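Local coordinates for protein glutamine synthetase (Helicobacter pylori, PDB 5ZLI) that belongs to the type I-beta glutamine synthetases, dodecameric ligases whose subunits pair a beta-grasp domain with a larger catalytic domain, at residues A382-M386 and L440-F446; A315-A319 and K420-H424. All coordinates share one frame; numbering follows the deposited sequence.

Contacts 1 and 2 lie in the catalytic domain, their centres 18 Å apart and each about 17 Å from the centre of the chain. Their segments alternate along the sequence: 315-319, 382-386, 420-424, 440-446. Two neighbouring helices, 315-322 and 377-393, receive two later, largely irregular pieces of chain. The contacts meet through Leu318, whose CD1 lies 3.3 Å from Ala383 CB and whose CD2 lies 3.6 Å from Ile384 CG1. Phe321, further along the helix of contact 2, also stacks edge-to-face on Phe446 of contact 1. Contact 1 is chiefly apolar, whereas contact 2 is built round Arg316, whose guanidinium is salt-bridged to Glu432.

Contact 1: residues A382-M386 and L440-F446; sequences AAILM and LKESQVF
In the helical part of the catalytic domain, helix 377-393 presents Ala382, Ala383 and Met386 to the turn that follows helix 438-441. Met386 makes the largest share of this buried contact. Its chain folds back at chi2 (-58°) and chi3 (-71°), which brings the sulfur end up to Val445, tip to tip: SD lies 3.9 Å from Val445 CG1, and CE 3.6 Å from Val445 CG2. CE also abuts the carbonyl oxygens of Leu440 and Glu442, each 3.7 Å away. Both oxygens accept backbone bonds inside the turn, from Phe446 N and Val445 N respectively, so the methyl group rests on carbonyls already in use. Ser443 and Gln444 take left-handed backbone angles here, and the chain reverses so that Val445 and Phe446 come back to the helix.

Helix 114-128 covers Ala382 and Val445 at the contact; Ile384, pointing away from it, and Leu385 pack on strand 133-145 of the curved catalytic sheet. The Phe446 ring slides past Met386 in the opposite direction, its CE1 3.9 Å from Met386 CG. Its CZ touches both alanines, 3.8 Å from Ala382 CB, and the Ala383 backbone N stands at the ring edge near its plane. Leu440 CD2 sits over the centre of one ring face and also touches Ala383 CB, 3.9 Å away. Outside this apolar patch, Glu442 OE1 lies close to Asp390 OD1, a pairing that may raise the proton affinity of one of them.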
loop_
_atom_site.group_PDB
_atom_site.type_symbol
_atom_site.label_atom_id
_atom_site.label_comp_id
_atom_site.label_asym_id
_atom_site.label_seq_id
_atom_site.Cartn_x
_atom_site.Cartn_y
_atom_site.Cartn_z
ATOM N N ALA B 382 -28.174 43.892 26.852
ATOM C CA ALA B 382 -29.193 44.198 27.846
ATOM C C ALA B 382 -28.581 44.327 29.229
ATOM O O ALA B 382 -28.836 45.296 29.941
ATOM C CB ALA B 382 -30.281 43.135 27.833
ATOM N N ALA B 383 -27.811 43.328 29.650
ATOM C CA ALA B 383 -27.207 43.361 30.988
ATOM C C ALA B 383 -26.169 44.487 31.154
ATOM O O ALA B 383 -26.106 45.137 32.201
ATOM C CB ALA B 383 -26.601 41.994 31.305
ATOM N N ILE B 384 -25.325 44.720 30.157
ATOM C CA ILE B 384 -24.380 45.827 30.269
ATOM C C ILE B 384 -25.112 47.136 30.501
ATOM O O ILE B 384 -24.694 47.955 31.337
ATOM C CB ILE B 384 -23.467 45.878 29.037
ATOM C CG1 ILE B 384 -22.350 44.852 29.231
ATOM C CG2 ILE B 384 -22.945 47.270 28.809
ATOM C CD1 ILE B 384 -21.723 44.386 27.962
ATOM N N LEU B 385 -26.224 47.355 29.785
ATOM C CA LEU B 385 -26.957 48.600 29.984
ATOM C C LEU B 385 -27.616 48.649 31.352
ATOM O O LEU B 385 -27.587 49.685 32.011
ATOM C CB LEU B 385 -27.969 48.816 28.873
ATOM C CG LEU B 385 -28.813 50.060 29.152
ATOM C CD1 LEU B 385 -28.003 51.366 29.142
ATOM C CD2 LEU B 385 -29.951 50.134 28.110
ATOM N N MET B 386 -28.178 47.537 31.818
ATOM C CA MET B 386 -28.790 47.529 33.148
ATOM C C MET B 386 -27.767 47.775 34.247
ATOM O O MET B 386 -28.122 48.275 35.317
ATOM C CB MET B 386 -29.497 46.204 33.433
ATOM C CG MET B 386 -30.690 45.850 32.567
ATOM S SD MET B 386 -32.058 47.009 32.544
ATOM C CE MET B 386 -32.744 46.806 34.186
ATOM N N LEU B 440 -30.503 43.879 37.592
ATOM C CA LEU B 440 -31.138 43.349 36.390
ATOM C C LEU B 440 -32.650 43.256 36.531
ATOM O O LEU B 440 -33.366 43.382 35.532
ATOM C CB LEU B 440 -30.595 41.961 36.097
ATOM C CG LEU B 440 -29.131 41.961 35.745
ATOM C CD1 LEU B 440 -28.543 40.562 35.961
ATOM C CD2 LEU B 440 -29.067 42.403 34.289
ATOM N N LYS B 441 -33.155 43.036 37.753
ATOM C CA LYS B 441 -34.576 42.786 37.959
ATOM C C LYS B 441 -35.402 44.057 37.969
ATOM O O LYS B 441 -36.634 43.968 38.016
ATOM C CB LYS B 441 -34.795 41.982 39.235
ATOM C CG LYS B 441 -34.479 40.536 38.989
ATOM C CD LYS B 441 -35.253 39.591 39.867
ATOM C CE LYS B 441 -34.455 39.246 41.097
ATOM N NZ LYS B 441 -35.197 38.347 42.017
ATOM N N GLU B 442 -34.752 45.215 37.935
ATOM C CA GLU B 442 -35.452 46.481 37.843
ATOM C C GLU B 442 -36.419 46.414 36.669
ATOM O O GLU B 442 -36.039 45.997 35.574
ATOM C CB GLU B 442 -34.423 47.598 37.619
ATOM C CG GLU B 442 -33.565 47.942 38.859
ATOM C CD GLU B 442 -32.252 48.684 38.508
ATOM O OE1 GLU B 442 -31.608 49.288 39.407
ATOM O OE2 GLU B 442 -31.842 48.636 37.327
ATOM N N SER B 443 -37.680 46.790 36.920
ATOM C CA SER B 443 -38.743 46.863 35.903
ATOM C C SER B 443 -38.900 45.546 35.135
ATOM O O SER B 443 -39.302 45.526 33.962
ATOM C CB SER B 443 -38.538 48.042 34.959
ATOM O OG SER B 443 -38.299 49.223 35.712
ATOM N N GLN B 444 -38.577 44.430 35.799
ATOM C CA GLN B 444 -38.871 43.089 35.298
ATOM C C GLN B 444 -38.159 42.802 33.974
ATOM O O GLN B 444 -38.610 41.967 33.172
ATOM C CB GLN B 444 -40.389 42.885 35.182
ATOM C CG GLN B 444 -41.122 43.039 36.521
ATOM C CD GLN B 444 -40.601 42.087 37.612
ATOM O OE1 GLN B 444 -40.543 40.863 37.417
ATOM N NE2 GLN B 444 -40.220 42.650 38.766
ATOM N N VAL B 445 -37.033 43.493 33.747
ATOM C CA VAL B 445 -36.287 43.338 32.495
ATOM C C VAL B 445 -35.729 41.923 32.413
ATOM O O VAL B 445 -35.905 41.212 31.412
ATOM C CB VAL B 445 -35.176 44.412 32.386
ATOM C CG1 VAL B 445 -34.331 44.225 31.117
ATOM C CG2 VAL B 445 -35.748 45.821 32.401
ATOM N N PHE B 446 -35.096 41.484 33.487
ATOM C CA PHE B 446 -34.662 40.110 33.677
ATOM C C PHE B 446 -35.591 39.565 34.763
ATOM O O PHE B 446 -35.360 39.758 35.955
ATOM C CB PHE B 446 -33.173 40.051 34.102
ATOM C CG PHE B 446 -32.183 40.436 33.008
ATOM C CD1 PHE B 446 -32.127 41.734 32.511
ATOM C CD2 PHE B 446 -31.252 39.523 32.549
ATOM C CE1 PHE B 446 -31.226 42.079 31.550
ATOM C CE2 PHE B 446 -30.333 39.877 31.589
ATOM C CZ PHE B 446 -30.327 41.158 31.092
#

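Contact 2: residues A315-A319 and K420-H424; sequences ARGLA and KQMPH
Pro423 packs against Arg316 and Ala319, one turn apart on helix 315-322, and forms the close side of the contact between that helix and the loop 420-424. The proline ring points at the helix: Pro423 CG lies 3.9 Å from Ala319 CB, and the same Pro423 CG lies 3.7 Å from Arg316 O. Arg316 and Pro423 run past each other in opposite directions, with Pro423 CD 3.7 Å from Arg316 CD. Bends at chi2 (-134°) and chi3 (-31°) lay the arginine chain across the loop instead of straight out from the helix. One guanidinium face consequently receives Pro423 CB, 3.9 Å above the plane and offset toward the rim, while Gln421 O lies at the edge in that plane. NH1 comes over the backbone, 3.4 Å from Pro423 CA. The cationic end itself is held from elsewhere, by a salt bridge from NH2 to Glu432 OE2.

Met422 makes a looser approach. Its CB starts away from the helix, but the doubly bent chain returns CE to 4.0 Å from Ala315 O, which accepts the helical bond from Ala319 N, and to 4.2 Å from Ala315 CB. Beyond the arginine the contact thins toward solvent: Gln421 lies at the edge of the contact, partly exposed, its CB directed away from the helix, and Lys420 is exposed. Near His424 the neighbouring subunit approaches, with its Glu467 packed on the histidine.

Strand 341-346 underlies Ala315, Arg316 and Met422 through Leu342, and the loop is tied to this part of the chain by backbone hydrogen bonds of Lys420 with Leu342 and of Met422 with Ser340. Helix 426-434 adds Ser429 beside Ala319 and Pro423, and helix 377-393 packs on Leu318.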
loop_
_atom_site.group_PDB
_atom_site.type_symbol
_atom_site.label_atom_id
_atom_site.label_comp_id
_atom_site.label_asym_id
_atom_site.label_seq_id
_atom_site.Cartn_x
_atom_site.Cartn_y
_atom_site.Cartn_z
ATOM N N ALA B 315 -19.490 43.917 37.783
ATOM C CA ALA B 315 -18.707 43.265 36.744
ATOM C C ALA B 315 -18.628 41.754 36.942
ATOM O O ALA B 315 -18.985 40.986 36.044
ATOM C CB ALA B 315 -17.313 43.883 36.713
ATOM N N ARG B 316 -18.183 41.302 38.119
ATOM C CA ARG B 316 -17.996 39.865 38.324
ATOM C C ARG B 316 -19.285 39.082 38.090
ATOM O O ARG B 316 -19.240 37.944 37.624
ATOM C CB ARG B 316 -17.397 39.569 39.706
ATOM C CG ARG B 316 -16.070 40.250 39.888
ATOM C CD ARG B 316 -15.019 39.341 40.479
ATOM N NE ARG B 316 -15.495 38.302 41.390
ATOM C CZ ARG B 316 -14.778 37.217 41.701
ATOM N NH1 ARG B 316 -13.570 37.044 41.181
ATOM N NH2 ARG B 316 -15.254 36.309 42.533
ATOM N N GLY B 317 -20.440 39.647 38.445
ATOM C CA GLY B 317 -21.690 38.977 38.121
ATOM C C GLY B 317 -22.112 39.149 36.678
ATOM O O GLY B 317 -22.720 38.242 36.101
ATOM N N LEU B 318 -21.805 40.312 36.084
ATOM C CA LEU B 318 -22.065 40.545 34.665
ATOM C C LEU B 318 -21.316 39.569 33.760
ATOM O O LEU B 318 -21.770 39.287 32.641
ATOM C CB LEU B 318 -21.719 41.988 34.301
ATOM C CG LEU B 318 -22.233 42.535 32.951
ATOM C CD1 LEU B 318 -23.693 42.443 32.892
ATOM C CD2 LEU B 318 -21.849 44.001 32.739
ATOM N N ALA B 319 -20.186 39.028 34.226
ATOM C CA ALA B 319 -19.422 38.102 33.395
ATOM C C ALA B 319 -20.265 36.916 32.959
ATOM O O ALA B 319 -20.051 36.387 31.874
ATOM C CB ALA B 319 -18.189 37.612 34.149
ATOM N N LYS B 420 -9.792 44.478 42.264
ATOM C CA LYS B 420 -10.879 43.541 41.966
ATOM C C LYS B 420 -10.703 42.946 40.573
ATOM O O LYS B 420 -10.898 43.624 39.559
ATOM C CB LYS B 420 -12.249 44.205 42.112
ATOM C CG LYS B 420 -12.772 44.178 43.551
ATOM C CD LYS B 420 -12.844 42.725 44.116
ATOM C CE LYS B 420 -11.939 42.462 45.328
ATOM N NZ LYS B 420 -11.335 41.088 45.332
ATOM N N GLN B 421 -10.353 41.670 40.537
ATOM C CA GLN B 421 -10.039 40.964 39.306
ATOM C C GLN B 421 -11.287 40.270 38.761
ATOM O O GLN B 421 -12.293 40.113 39.452
ATOM C CB GLN B 421 -8.917 39.947 39.572
ATOM C CG GLN B 421 -9.379 38.797 40.514
ATOM C CD GLN B 421 -8.294 37.780 40.921
ATOM O OE1 GLN B 421 -7.190 37.751 40.378
ATOM N NE2 GLN B 421 -8.625 36.951 41.902
ATOM N N MET B 422 -11.210 39.856 37.496
ATOM C CA MET B 422 -12.286 39.102 36.861
ATOM C C MET B 422 -12.434 37.710 37.508
ATOM O O MET B 422 -11.481 37.163 38.082
ATOM C CB MET B 422 -11.999 38.964 35.366
ATOM C CG MET B 422 -12.411 40.125 34.423
ATOM S SD MET B 422 -14.123 40.086 33.829
ATOM C CE MET B 422 -15.040 40.624 35.259
ATOM N N PRO B 423 -13.638 37.145 37.502
ATOM C CA PRO B 423 -13.797 35.769 37.989
ATOM C C PRO B 423 -13.109 34.765 37.080
ATOM O O PRO B 423 -12.999 34.945 35.863
ATOM C CB PRO B 423 -15.312 35.562 38.007
ATOM C CG PRO B 423 -15.856 36.621 37.138
ATOM C CD PRO B 423 -14.922 37.763 37.143
ATOM N N HIS B 424 -12.613 33.704 37.696
ATOM C CA HIS B 424 -11.795 32.773 36.940
ATOM C C HIS B 424 -12.592 31.694 36.238
ATOM O O HIS B 424 -12.135 31.157 35.228
ATOM C CB HIS B 424 -10.804 32.085 37.857
ATOM C CG HIS B 424 -9.717 32.968 38.346
ATOM N ND1 HIS B 424 -9.664 33.418 39.647
ATOM C CD2 HIS B 424 -8.578 33.384 37.750
ATOM C CE1 HIS B 424 -8.567 34.136 39.812
ATOM N NE2 HIS B 424 -7.886 34.123 38.679
#